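Local coordinates for protein putative leucoanthocyanidin reductase 1 (Vitis vinifera, PDB 3I6I) that reduces leucoanthocyanidins to flavan-3-ols such as catechin, using NADPH as the reductant, at residues F183-D188 with L245-V250; A193-G198 with N226-N231; V212-K217 with E291-T296; S218-P223 with V283-D288. One frame throughout, in Å; residues are numbered along the deposited sequence.

Overall arrangement
The first two contacts are partly buried and the other two lie at the surface. Contacts 1 and 2 each join strands, parallel in contact 1 and antiparallel in contact 2, so backbone hydrogen bonds dominate, with aromatic side chains packed alongside; they touch through Arg247 with Asn231. Contacts 3 and 4 both reach the small sheet in which strand 217-220 neighbours strand 292-294, their centres about 10 Å apart. No backbone-to-backbone hydrogen bond crosses either contact: contact 3 rests on aliphatic packing and a water bridge, contact 4 on an arginine that meets a phenylalanine ring and its carbonyl. Tyr194 ties contact 2 to contact 4 by packing on Arg222, Pro223 and Val283.

Contact 1. Residues F183-D188 with L245-V250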
loop_
_atom_site.group_PDB
_atom_site.type_symbol
_atom_site.label_atom_id
_atom_site.label_comp_id
_atom_site.label_asym_id
_atom_site.label_seq_id
_atom_site.Cartn_x
_atom_site.Cartn_y
_atom_site.Cartn_z
ATOM N N PHE A 183 -7.607 -3.340 -24.816
ATOM C CA PHE A 183 -6.621 -3.014 -23.817
ATOM C C PHE A 183 -6.064 -1.621 -24.133
ATOM O O PHE A 183 -5.675 -1.346 -25.249
ATOM C CB PHE A 183 -5.435 -4.001 -23.857
ATOM C CG PHE A 183 -5.751 -5.409 -23.441
ATOM C CD1 PHE A 183 -5.956 -5.734 -22.095
ATOM C CD2 PHE A 183 -5.732 -6.437 -24.374
ATOM C CE1 PHE A 183 -6.188 -7.055 -21.704
ATOM C CE2 PHE A 183 -5.994 -7.770 -23.999
ATOM C CZ PHE A 183 -6.222 -8.083 -22.662
ATOM N N GLN A 184 -5.997 -0.775 -23.113
ATOM C CA GLN A 184 -5.262 0.488 -23.185
ATOM C C GLN A 184 -3.839 0.282 -22.680
ATOM O O GLN A 184 -3.619 0.013 -21.493
ATOM C CB GLN A 184 -5.996 1.577 -22.375
ATOM C CG GLN A 184 -7.279 1.908 -22.957
ATOM C CD GLN A 184 -7.872 3.217 -22.433
ATOM O OE1 GLN A 184 -7.669 3.605 -21.278
ATOM N NE2 GLN A 184 -8.594 3.911 -23.309
ATOM N N ILE A 185 -2.884 0.418 -23.604
ATOM C CA ILE A 185 -1.462 0.177 -23.367
ATOM C C ILE A 185 -0.781 1.540 -23.252
ATOM O O ILE A 185 -0.812 2.347 -24.218
ATOM C CB ILE A 185 -0.830 -0.635 -24.554
ATOM C CG1 ILE A 185 -1.570 -1.973 -24.826
ATOM C CG2 ILE A 185 0.658 -0.906 -24.339
ATOM C CD1 ILE A 185 -1.620 -2.877 -23.628
ATOM N N TYR A 186 -0.164 1.798 -22.086
ATOM C CA TYR A 186 0.562 3.058 -21.851
ATOM C C TYR A 186 1.898 3.064 -22.554
ATOM O O TYR A 186 2.742 2.157 -22.364
ATOM C CB TYR A 186 0.752 3.334 -20.332
ATOM C CG TYR A 186 -0.527 3.196 -19.599
ATOM C CD1 TYR A 186 -1.579 4.041 -19.883
ATOM C CD2 TYR A 186 -0.713 2.195 -18.654
ATOM C CE1 TYR A 186 -2.791 3.911 -19.246
ATOM C CE2 TYR A 186 -1.923 2.049 -17.994
ATOM C CZ TYR A 186 -2.971 2.914 -18.301
ATOM O OH TYR A 186 -4.211 2.804 -17.681
ATOM N N GLY A 187 2.103 4.117 -23.343
ATOM C CA GLY A 187 3.349 4.321 -24.085
ATOM C C GLY A 187 3.659 3.145 -24.971
ATOM O O GLY A 187 2.786 2.660 -25.711
ATOM N N ASP A 188 4.888 2.633 -24.867
ATOM C CA ASP A 188 5.366 1.468 -25.630
ATOM C C ASP A 188 4.923 0.114 -25.059
ATOM O O ASP A 188 5.077 -0.926 -25.688
ATOM C CB ASP A 188 6.900 1.504 -25.759
ATOM C CG ASP A 188 7.639 1.325 -24.422
ATOM O OD1 ASP A 188 7.024 1.056 -23.365
ATOM O OD2 ASP A 188 8.879 1.468 -24.424
ATOM N N LEU A 245 -7.754 -9.558 -27.452
ATOM C CA LEU A 245 -8.429 -8.263 -27.672
ATOM C C LEU A 245 -7.523 -7.276 -28.420
ATOM O O LEU A 245 -6.301 -7.350 -28.321
ATOM C CB LEU A 245 -8.801 -7.636 -26.345
ATOM C CG LEU A 245 -9.504 -8.517 -25.311
ATOM C CD1 LEU A 245 -9.826 -7.687 -24.066
ATOM C CD2 LEU A 245 -10.756 -9.217 -25.888
ATOM N N PRO A 246 -8.118 -6.287 -29.115
ATOM C CA PRO A 246 -7.314 -5.200 -29.686
ATOM C C PRO A 246 -6.541 -4.447 -28.625
ATOM O O PRO A 246 -6.985 -4.347 -27.482
ATOM C CB PRO A 246 -8.363 -4.287 -30.337
ATOM C CG PRO A 246 -9.538 -5.100 -30.497
ATOM C CD PRO A 246 -9.545 -6.111 -29.396
ATOM N N ARG A 247 -5.367 -3.945 -29.007
ATOM C CA ARG A 247 -4.562 -3.105 -28.144
ATOM C C ARG A 247 -4.491 -1.710 -28.745
ATOM O O ARG A 247 -4.317 -1.540 -29.955
ATOM C CB ARG A 247 -3.175 -3.705 -27.999
ATOM C CG ARG A 247 -3.217 -5.083 -27.402
ATOM C CD ARG A 247 -1.847 -5.673 -27.110
ATOM N NE ARG A 247 -2.023 -7.066 -26.717
ATOM C CZ ARG A 247 -1.206 -7.727 -25.905
ATOM N NH1 ARG A 247 -0.156 -7.137 -25.391
ATOM N NH2 ARG A 247 -1.470 -8.980 -25.587
ATOM N N VAL A 248 -4.676 -0.709 -27.907
ATOM C CA VAL A 248 -4.617 0.668 -28.355
ATOM C C VAL A 248 -3.628 1.401 -27.474
ATOM O O VAL A 248 -3.487 1.041 -26.318
ATOM C CB VAL A 248 -6.029 1.356 -28.320
ATOM C CG1 VAL A 248 -7.056 0.610 -29.199
ATOM C CG2 VAL A 248 -6.527 1.599 -26.849
ATOM N N THR A 249 -2.966 2.430 -28.002
ATOM C CA THR A 249 -1.972 3.182 -27.229
ATOM C C THR A 249 -2.600 4.367 -26.465
ATOM O O THR A 249 -3.381 5.126 -27.022
ATOM C CB THR A 249 -0.904 3.771 -28.168
ATOM O OG1 THR A 249 -0.280 2.690 -28.840
ATOM C CG2 THR A 249 0.169 4.581 -27.388
ATOM N N VAL A 250 -2.243 4.489 -25.207
ATOM C CA VAL A 250 -2.475 5.723 -24.415
ATOM C C VAL A 250 -1.092 6.343 -24.273
ATOM O O VAL A 250 -0.166 5.719 -23.736
ATOM C CB VAL A 250 -3.141 5.388 -23.064
ATOM C CG1 VAL A 250 -3.107 6.594 -22.126
ATOM C CG2 VAL A 250 -4.534 4.876 -23.243
HETATM O O HOH W 1 1.677 1.001 -27.374
#
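Phe183 to Gly187 and Pro246 to Val250 are joined by five backbone hydrogen bonds, the donor coming from each strand in turn. Phe183 N donates to Pro246 O (2.9 Å), Val248 N returns a bond to Phe183 O, and Ile185 N reaches Val248 O (2.8 Å). Next, Val250 N meets Ile185 O from above the carbonyl plane, 38° out of it, and Gly187 N closes the ladder on Val250 O. Beyond it, one water donates to Gly187 O (2.6 Å) and also bonds Thr249 OG1.

The apolar contacts lie on both faces. On that of Phe183, Ile185 and Arg247, Leu245 CD1 forms a CH-pi contact over the phenyl face, 4.1 Å from the Phe183 ring centroid and offset toward the rim, while Leu245 CB touches Phe183 CE2 at 3.7 Å. An alanine in place of Phe183 would probably leave Leu245 CD1 without its aromatic partner and open a gap beside Trp165, whose ring also meets the phenyl. On the other face, Val250 CG1 stands anti to its backbone N (chi1 168°) and meets the edge of Tyr186 at CD1, 3.7 Å away.

Arg247 carries its charge to Glu238 in a salt bridge. Glu238 belongs to helix 230-241, which packs on the Phe183 face, while Leu255 of helix 252-260 touches Tyr186 and Val250: a two-stranded parallel sheet between helices, separate from the Rossmann sheet.

Contact 2. Residues A193-G198 with N226-N231; sequences AYFVAG and NCLNIN
Cys227 SG sits over the face of the Tyr194 ring, 4.1 Å from its centroid, a sulfur-aromatic contact made possible by a thiol turned anti to the backbone N (chi1 -174°). Cys227 CB presses on the same ring at Tyr194 CE2, 3.5 Å away. Replacing Tyr194 by an alanine would probably leave the Cys227 sulfur without its ring and open a gap beside Arg222 and Val283, which also pack on the tyrosine. The side chain of Asn226 works differently, its ND2 giving Phe195 O a hydrogen bond of 2.9 Å with the oxygen close to the amide plane. In the reverse direction Phe195 N donates to Asn226 O, so Asn226 and Phe195 are linked twice. The phenyl of Phe195 turns its edge to Leu228 O, with CE2 3.5 Å from that oxygen.

Behind the side chains lies a short antiparallel pairing. Ala193 and Leu228 form the hydrogen-bonded pair, with Ala193 N 2.9 Å from Leu228 O and a return bond from Leu228 N to Ala193 O; Tyr194 and Cys227 form the non-hydrogen-bonded pair beside it. Strand 193-196 is the middle member of a small mixed sheet, pairing in parallel with strand 161-162 through backbone bonds of Tyr194 and Val196 to Ser161. This brings Tyr194 against Asn160, which binds NADP(+).

Farther out, Asn226 ND2 also donates to Arg305 O, which helps to fix the amide. Val307 of helix 307-315 packs on Phe195 and Asn226, while Phe277 of helix 266-277 covers Ala193 and Phe195.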
loop_
_atom_site.group_PDB
_atom_site.type_symbol
_atom_site.label_atom_id
_atom_site.label_comp_id
_atom_site.label_asym_id
_atom_site.label_seq_id
_atom_site.Cartn_x
_atom_site.Cartn_y
_atom_site.Cartn_z
ATOM N N ALA A 193 6.696 -3.199 -14.167
ATOM C CA ALA A 193 6.187 -2.869 -12.828
ATOM C C ALA A 193 6.091 -4.166 -12.043
ATOM O O ALA A 193 6.137 -5.246 -12.632
ATOM C CB ALA A 193 4.838 -2.191 -12.924
ATOM N N TYR A 194 5.991 -4.081 -10.714
ATOM C CA TYR A 194 5.769 -5.247 -9.872
ATOM C C TYR A 194 4.344 -5.271 -9.368
ATOM O O TYR A 194 3.853 -4.307 -8.820
ATOM C CB TYR A 194 6.725 -5.264 -8.671
ATOM C CG TYR A 194 8.175 -5.467 -9.029
ATOM C CD1 TYR A 194 9.036 -4.390 -9.158
ATOM C CD2 TYR A 194 8.682 -6.743 -9.240
ATOM C CE1 TYR A 194 10.374 -4.580 -9.496
ATOM C CE2 TYR A 194 10.005 -6.939 -9.535
ATOM C CZ TYR A 194 10.839 -5.858 -9.677
ATOM O OH TYR A 194 12.130 -6.149 -10.012
ATOM N N PHE A 195 3.683 -6.396 -9.564
ATOM C CA PHE A 195 2.283 -6.593 -9.142
ATOM C C PHE A 195 2.215 -7.609 -8.024
ATOM O O PHE A 195 2.823 -8.686 -8.083
ATOM C CB PHE A 195 1.424 -7.056 -10.330
ATOM C CG PHE A 195 1.424 -6.093 -11.465
ATOM C CD1 PHE A 195 0.513 -5.059 -11.517
ATOM C CD2 PHE A 195 2.404 -6.163 -12.459
ATOM C CE1 PHE A 195 0.519 -4.148 -12.559
ATOM C CE2 PHE A 195 2.425 -5.243 -13.506
ATOM C CZ PHE A 195 1.461 -4.231 -13.561
ATOM N N VAL A 196 1.498 -7.243 -6.977
ATOM C CA VAL A 196 1.464 -8.031 -5.752
ATOM C C VAL A 196 0.029 -8.244 -5.323
ATOM O O VAL A 196 -0.792 -7.284 -5.242
ATOM C CB VAL A 196 2.218 -7.294 -4.639
ATOM C CG1 VAL A 196 2.276 -8.167 -3.365
ATOM C CG2 VAL A 196 3.621 -6.899 -5.103
ATOM N N ALA A 197 -0.318 -9.495 -5.036
ATOM C CA ALA A 197 -1.622 -9.769 -4.468
ATOM C C ALA A 197 -1.865 -9.019 -3.163
ATOM O O ALA A 197 -1.005 -8.951 -2.309
ATOM C CB ALA A 197 -1.828 -11.287 -4.220
ATOM N N GLY A 198 -3.072 -8.485 -3.006
ATOM C CA GLY A 198 -3.506 -7.953 -1.717
ATOM C C GLY A 198 -3.139 -8.805 -0.503
ATOM O O GLY A 198 -2.636 -8.298 0.514
ATOM N N ASN A 226 6.446 -11.706 -10.921
ATOM C CA ASN A 226 5.344 -10.760 -11.095
ATOM C C ASN A 226 5.871 -9.411 -11.610
ATOM O O ASN A 226 5.207 -8.377 -11.459
ATOM C CB ASN A 226 4.580 -10.561 -9.778
ATOM C CG ASN A 226 3.798 -11.786 -9.316
ATOM O OD1 ASN A 226 3.921 -12.900 -9.840
ATOM N ND2 ASN A 226 3.043 -11.592 -8.252
ATOM N N CYS A 227 7.057 -9.425 -12.213
ATOM C CA CYS A 227 7.668 -8.228 -12.817
ATOM C C CYS A 227 7.233 -8.257 -14.293
ATOM O O CYS A 227 7.818 -8.956 -15.131
ATOM C CB CYS A 227 9.177 -8.284 -12.695
ATOM S SG CYS A 227 10.001 -6.766 -13.269
ATOM N N LEU A 228 6.163 -7.551 -14.583
ATOM C CA LEU A 228 5.588 -7.556 -15.933
ATOM C C LEU A 228 5.391 -6.139 -16.448
ATOM O O LEU A 228 5.163 -5.205 -15.671
ATOM C CB LEU A 228 4.225 -8.264 -15.934
ATOM C CG LEU A 228 4.190 -9.711 -15.455
ATOM C CD1 LEU A 228 3.920 -9.720 -13.978
ATOM C CD2 LEU A 228 3.101 -10.477 -16.188
ATOM N N ASN A 229 5.507 -5.978 -17.759
ATOM C CA ASN A 229 5.100 -4.736 -18.432
ATOM C C ASN A 229 3.614 -4.871 -18.832
ATOM O O ASN A 229 2.985 -5.942 -18.652
ATOM C CB ASN A 229 6.036 -4.380 -19.592
ATOM C CG ASN A 229 6.076 -5.421 -20.678
ATOM O OD1 ASN A 229 5.036 -5.935 -21.134
ATOM N ND2 ASN A 229 7.271 -5.684 -21.171
ATOM N N ILE A 230 3.017 -3.790 -19.314
ATOM C CA ILE A 230 1.577 -3.787 -19.593
ATOM C C ILE A 230 1.238 -4.734 -20.728
ATOM O O ILE A 230 0.178 -5.389 -20.742
ATOM C CB ILE A 230 1.042 -2.390 -19.985
ATOM C CG1 ILE A 230 1.427 -1.351 -18.948
ATOM C CG2 ILE A 230 -0.497 -2.442 -20.148
ATOM N N ASN A 231 2.110 -4.818 -21.720
ATOM C CA ASN A 231 1.877 -5.805 -22.792
ATOM C C ASN A 231 1.829 -7.271 -22.274
ATOM O O ASN A 231 0.991 -8.077 -22.682
ATOM C CB ASN A 231 2.872 -5.648 -23.935
ATOM C CG ASN A 231 2.483 -4.523 -24.900
ATOM O OD1 ASN A 231 1.348 -4.440 -25.326
ATOM N ND2 ASN A 231 3.447 -3.685 -25.264
#

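Contact 3. Residues V212-K217 with E291-T296; sequences VRTLNK and EDVEVT
Val293 points its side chain at the 212-217 loop and meets it with both methyls. CG1, anti to the carbonyl carbon (chi1 -71°), reaches Arg213 O at 3.6 Å, while CG2, lodged between the backbone N and the carbonyl carbon, touches Thr214 CG2 at 4.2 Å. The two side chains cross at about a right angle. Thr214 OG1 takes the place between the backbone N and the carbonyl carbon (chi1 61°) and bonds Thr208 O at the end of helix 198-208, while CG2 faces the valine.

Lys217 is bent rather than extended. Its chain folds at chi2 (-66°), bringing CD alongside the backbone of Glu291, 3.6 Å from Glu291 O. A second bend, at chi4, accompanies a weak bond from Lys217 NZ back to Leu215 O. The ammonium thus stays 6.6 Å from Glu291 OE1, and a water links 212-217 to 291-296 instead, donating 2.8 Å to Asn216 O and 2.7 Å to Glu291 OE1.

Thr214 to Lys217 form a type II beta turn, with Asn216 at positive phi, leading into strand 217-220. That strand lies between strands 155-158 and 292-294 in a small parallel sheet, and Val293 bonds its backbone to Ser218 and His220.

At the far end of strand 292-294, Glu294 is the N-cap of helix 295-298. Its OE2 accepts from Thr296 N in a nearly straight bond of 3.0 Å, met from above the carboxylate plane.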
loop_
_atom_site.group_PDB
_atom_site.type_symbol
_atom_site.label_atom_id
_atom_site.label_comp_id
_atom_site.label_asym_id
_atom_site.label_seq_id
_atom_site.Cartn_x
_atom_site.Cartn_y
_atom_site.Cartn_z
ATOM N N VAL A 212 14.351 -7.894 12.854
ATOM C CA VAL A 212 15.528 -7.023 13.055
ATOM C C VAL A 212 16.044 -6.407 11.744
ATOM O O VAL A 212 16.642 -5.327 11.716
ATOM C CB VAL A 212 16.666 -7.764 13.768
ATOM C CG1 VAL A 212 17.359 -8.800 12.771
ATOM C CG2 VAL A 212 17.671 -6.749 14.316
ATOM N N ARG A 213 15.810 -7.093 10.624
ATOM C CA ARG A 213 16.385 -6.712 9.382
ATOM C C ARG A 213 15.612 -5.592 8.664
ATOM O O ARG A 213 16.092 -5.057 7.667
ATOM C CB ARG A 213 16.424 -7.922 8.425
ATOM C CG ARG A 213 17.253 -9.089 8.999
ATOM C CD ARG A 213 17.134 -10.321 8.100
ATOM N NE ARG A 213 15.771 -10.840 8.193
ATOM C CZ ARG A 213 15.212 -11.678 7.329
ATOM N NH1 ARG A 213 15.918 -12.182 6.311
ATOM N NH2 ARG A 213 13.953 -12.028 7.518
ATOM N N THR A 214 14.433 -5.279 9.168
ATOM C CA THR A 214 13.597 -4.214 8.560
ATOM C C THR A 214 13.531 -2.951 9.411
ATOM O O THR A 214 12.859 -1.974 9.077
ATOM C CB THR A 214 12.208 -4.716 8.347
ATOM O OG1 THR A 214 11.617 -5.079 9.603
ATOM C CG2 THR A 214 12.247 -5.881 7.340
ATOM N N LEU A 215 14.280 -2.951 10.500
ATOM C CA LEU A 215 14.305 -1.797 11.382
ATOM C C LEU A 215 14.934 -0.573 10.735
ATOM O O LEU A 215 16.099 -0.580 10.324
ATOM C CB LEU A 215 15.061 -2.163 12.653
ATOM C CG LEU A 215 15.319 -1.049 13.648
ATOM C CD1 LEU A 215 13.988 -0.479 14.163
ATOM C CD2 LEU A 215 16.215 -1.602 14.799
ATOM N N ASN A 216 14.176 0.530 10.688
ATOM C CA ASN A 216 14.641 1.752 10.088
ATOM C C ASN A 216 15.044 1.584 8.605
ATOM O O ASN A 216 15.952 2.262 8.087
ATOM C CB ASN A 216 15.738 2.364 10.942
ATOM C CG ASN A 216 15.289 2.634 12.355
ATOM O OD1 ASN A 216 14.105 2.822 12.628
ATOM N ND2 ASN A 216 16.238 2.693 13.269
ATOM N N LYS A 217 14.271 0.745 7.926
ATOM C CA LYS A 217 14.488 0.408 6.517
ATOM C C LYS A 217 13.292 0.638 5.652
ATOM O O LYS A 217 12.158 0.584 6.113
ATOM C CB LYS A 217 14.834 -1.058 6.294
ATOM C CG LYS A 217 15.959 -1.613 7.093
ATOM C CD LYS A 217 17.252 -0.999 6.726
ATOM C CE LYS A 217 18.434 -1.769 7.373
ATOM N NZ LYS A 217 18.900 -1.048 8.577
ATOM N N GLU A 291 20.145 0.840 3.565
ATOM C CA GLU A 291 18.859 1.219 4.121
ATOM C C GLU A 291 17.671 0.600 3.397
ATOM O O GLU A 291 16.532 0.906 3.709
ATOM C CB GLU A 291 18.762 2.766 4.134
ATOM C CG GLU A 291 19.874 3.433 4.955
ATOM C CD GLU A 291 19.545 4.868 5.350
ATOM O OE1 GLU A 291 18.532 5.087 6.049
ATOM O OE2 GLU A 291 20.304 5.786 4.971
ATOM N N ASP A 292 17.937 -0.246 2.388
ATOM C CA ASP A 292 16.883 -0.854 1.553
ATOM C C ASP A 292 16.964 -2.375 1.692
ATOM O O ASP A 292 18.064 -2.921 1.680
ATOM C CB ASP A 292 17.062 -0.473 0.088
ATOM C CG ASP A 292 17.015 1.005 -0.130
ATOM O OD1 ASP A 292 15.935 1.574 0.088
ATOM O OD2 ASP A 292 18.055 1.570 -0.543
ATOM N N VAL A 293 15.829 -3.043 1.873
ATOM C CA VAL A 293 15.788 -4.508 1.849
ATOM C C VAL A 293 14.688 -4.939 0.881
ATOM O O VAL A 293 13.785 -4.140 0.558
ATOM C CB VAL A 293 15.606 -5.165 3.253
ATOM C CG1 VAL A 293 16.894 -5.011 4.121
ATOM C CG2 VAL A 293 14.404 -4.593 4.031
ATOM N N GLU A 294 14.754 -6.195 0.436
ATOM C CA GLU A 294 13.736 -6.688 -0.529
ATOM C C GLU A 294 13.028 -7.925 0.028
ATOM O O GLU A 294 13.663 -8.844 0.541
ATOM C CB GLU A 294 14.411 -6.953 -1.856
ATOM C CG GLU A 294 13.457 -7.093 -3.029
ATOM C CD GLU A 294 12.830 -8.486 -3.129
ATOM O OE1 GLU A 294 13.567 -9.506 -3.076
ATOM O OE2 GLU A 294 11.591 -8.563 -3.211
ATOM N N VAL A 295 11.710 -7.929 -0.071
ATOM C CA VAL A 295 10.878 -8.964 0.526
ATOM C C VAL A 295 11.234 -10.402 0.200
ATOM O O VAL A 295 11.279 -11.246 1.098
ATOM C CB VAL A 295 9.384 -8.738 0.180
ATOM C CG1 VAL A 295 8.503 -9.792 0.909
ATOM C CG2 VAL A 295 9.011 -7.400 0.547
ATOM N N THR A 296 11.466 -10.708 -1.079
ATOM C CA THR A 296 11.752 -12.060 -1.481
ATOM C C THR A 296 13.105 -12.585 -0.976
ATOM O O THR A 296 13.264 -13.769 -0.812
ATOM C CB THR A 296 11.626 -12.332 -2.996
ATOM O OG1 THR A 296 12.734 -11.790 -3.692
ATOM C CG2 THR A 296 10.366 -11.764 -3.528
HETATM O O HOH W 2 16.034 4.185 6.087
#

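Contact 4. Residues S218-P223 with V283-D288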
loop_
_atom_site.group_PDB
_atom_site.type_symbol
_atom_site.label_atom_id
_atom_site.label_comp_id
_atom_site.label_asym_id
_atom_site.label_seq_id
_atom_site.Cartn_x
_atom_site.Cartn_y
_atom_site.Cartn_z
ATOM N N SER A 218 13.583 0.823 4.378
ATOM C CA SER A 218 12.565 0.722 3.303
ATOM C C SER A 218 12.515 -0.721 2.817
ATOM O O SER A 218 13.587 -1.290 2.454
ATOM C CB SER A 218 12.906 1.663 2.166
ATOM O OG SER A 218 12.816 3.014 2.586
ATOM N N VAL A 219 11.310 -1.311 2.822
ATOM C CA VAL A 219 11.097 -2.686 2.380
ATOM C C VAL A 219 10.433 -2.673 0.996
ATOM O O VAL A 219 9.266 -2.223 0.826
ATOM C CB VAL A 219 10.234 -3.476 3.348
ATOM C CG1 VAL A 219 10.076 -4.893 2.839
ATOM C CG2 VAL A 219 10.864 -3.457 4.764
ATOM N N HIS A 220 11.155 -3.182 0.014
ATOM C CA HIS A 220 10.725 -3.137 -1.398
ATOM C C HIS A 220 10.173 -4.497 -1.791
ATOM O O HIS A 220 10.773 -5.530 -1.479
ATOM C CB HIS A 220 11.869 -2.715 -2.304
ATOM C CG HIS A 220 12.493 -1.406 -1.900
ATOM N ND1 HIS A 220 11.954 -0.189 -2.282
ATOM C CD2 HIS A 220 13.540 -1.126 -1.093
ATOM C CE1 HIS A 220 12.679 0.786 -1.747
ATOM N NE2 HIS A 220 13.666 0.251 -1.046
ATOM N N PHE A 221 9.019 -4.516 -2.477
ATOM C CA PHE A 221 8.451 -5.770 -2.919
ATOM C C PHE A 221 8.793 -5.993 -4.389
ATOM O O PHE A 221 8.150 -5.407 -5.265
ATOM C CB PHE A 221 6.930 -5.841 -2.735
ATOM C CG PHE A 221 6.446 -5.988 -1.301
ATOM C CD1 PHE A 221 6.914 -5.163 -0.283
ATOM C CD2 PHE A 221 5.409 -6.883 -1.012
ATOM C CE1 PHE A 221 6.440 -5.314 1.018
ATOM C CE2 PHE A 221 4.886 -7.006 0.303
ATOM C CZ PHE A 221 5.423 -6.205 1.308
ATOM N N ARG A 222 9.744 -6.873 -4.666
ATOM C CA ARG A 222 10.149 -7.143 -6.041
ATOM C C ARG A 222 10.093 -8.618 -6.395
ATOM O O ARG A 222 11.134 -9.213 -6.771
ATOM C CB ARG A 222 11.535 -6.603 -6.301
ATOM C CG ARG A 222 11.678 -5.125 -6.106
ATOM C CD ARG A 222 12.967 -4.628 -6.694
ATOM N NE ARG A 222 12.988 -3.174 -6.844
ATOM C CZ ARG A 222 14.020 -2.474 -7.331
ATOM N NH1 ARG A 222 15.172 -3.066 -7.622
ATOM N NH2 ARG A 222 13.936 -1.157 -7.485
ATOM N N PRO A 223 8.879 -9.219 -6.314
ATOM C CA PRO A 223 8.757 -10.604 -6.729
ATOM C C PRO A 223 9.060 -10.772 -8.232
ATOM O O PRO A 223 8.341 -10.238 -9.111
ATOM C CB PRO A 223 7.291 -10.944 -6.386
ATOM C CG PRO A 223 6.575 -9.627 -6.538
ATOM C CD PRO A 223 7.576 -8.678 -5.903
ATOM N N VAL A 283 11.212 0.316 -10.999
ATOM C CA VAL A 283 12.326 -0.571 -11.371
ATOM C C VAL A 283 13.675 0.114 -11.610
ATOM O O VAL A 283 14.656 -0.570 -11.857
ATOM C CB VAL A 283 11.977 -1.381 -12.621
ATOM C CG1 VAL A 283 10.754 -2.288 -12.349
ATOM C CG2 VAL A 283 11.721 -0.430 -13.812
ATOM N N ASN A 284 13.740 1.440 -11.554
ATOM C CA ASN A 284 14.897 2.167 -12.003
ATOM C C ASN A 284 15.969 2.484 -10.962
ATOM O O ASN A 284 16.793 3.360 -11.184
ATOM C CB ASN A 284 14.471 3.440 -12.737
ATOM C CG ASN A 284 13.870 4.446 -11.836
ATOM O OD1 ASN A 284 13.769 4.227 -10.623
ATOM N ND2 ASN A 284 13.456 5.571 -12.402
ATOM N N PHE A 285 15.936 1.799 -9.828
ATOM C CA PHE A 285 16.923 1.977 -8.782
ATOM C C PHE A 285 17.327 0.640 -8.191
ATOM O O PHE A 285 16.561 -0.320 -8.193
ATOM C CB PHE A 285 16.408 2.882 -7.630
ATOM C CG PHE A 285 15.150 2.377 -6.926
ATOM C CD1 PHE A 285 13.870 2.590 -7.478
ATOM C CD2 PHE A 285 15.222 1.703 -5.722
ATOM C CE1 PHE A 285 12.733 2.123 -6.823
ATOM C CE2 PHE A 285 14.084 1.253 -5.059
ATOM C CZ PHE A 285 12.833 1.477 -5.609
ATOM N N SER A 286 18.544 0.622 -7.673
ATOM C CA SER A 286 19.087 -0.499 -6.960
ATOM C C SER A 286 18.624 -0.528 -5.509
ATOM O O SER A 286 18.472 0.519 -4.868
ATOM C CB SER A 286 20.614 -0.449 -6.984
ATOM O OG SER A 286 21.115 -1.534 -6.225
ATOM N N ILE A 287 18.456 -1.742 -4.995
ATOM C CA ILE A 287 18.099 -1.944 -3.574
ATOM C C ILE A 287 19.276 -2.601 -2.770
ATOM O O ILE A 287 19.091 -3.060 -1.652
ATOM C CB ILE A 287 16.769 -2.683 -3.424
ATOM C CG1 ILE A 287 16.711 -3.984 -4.185
ATOM C CG2 ILE A 287 15.532 -1.818 -3.892
ATOM C CD1 ILE A 287 15.406 -4.644 -3.991
ATOM N N ASP A 288 20.481 -2.514 -3.318
ATOM C CA ASP A 288 21.674 -3.099 -2.727
ATOM C C ASP A 288 22.239 -2.293 -1.553
ATOM O O ASP A 288 23.157 -2.770 -0.866
ATOM C CB ASP A 288 22.756 -3.232 -3.782
#
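Arg222 fastens the 283-288 loop to the segment just past strand 217-220 beside the cofactor pocket, its side chain about 5 Å from that of Asn160, a residue seen to bind NADP(+). The extended arginine makes a double grip on one atom: NH2 donates to Phe285 O at 2.8 Å and NH1 to the same oxygen at 3.1 Å, the oxygen lying in the guanidinium plane. NH2 also stands 3.3 Å above the plane of the Phe285 ring, over its centre, in a cation-pi contact with the planes 56° apart. Phenylalanine carbonyl and ring therefore both hold the same nitrogen, the ring being folded back by a CG set between the backbone N and the carbonyl carbon (chi1 59°).

Strand 217-220 is the central strand of a three-stranded parallel sheet, and the loop leads on to its edge strand 292-294. Here His220 receives the edge of Phe285 on its face in an offset edge-to-face pair, the Phe285 CE2 to His220 CE1 distance being 3.6 Å. Ile287 CG2 also covers an imidazole face, 3.8 Å from the His220 centroid, and lies over the centre of the Arg222 guanidinium, while Ile287 CD1 packs on Arg222 CD at 3.6 Å. One isoleucine thus bridges the two polar side chains.

His220 NE2 bonds Asp292 OD1, which would help to fix the ring's rotation. In the loop itself, Ser286 OG accepts from Asp288 N at 3.1 Å, an ST turn.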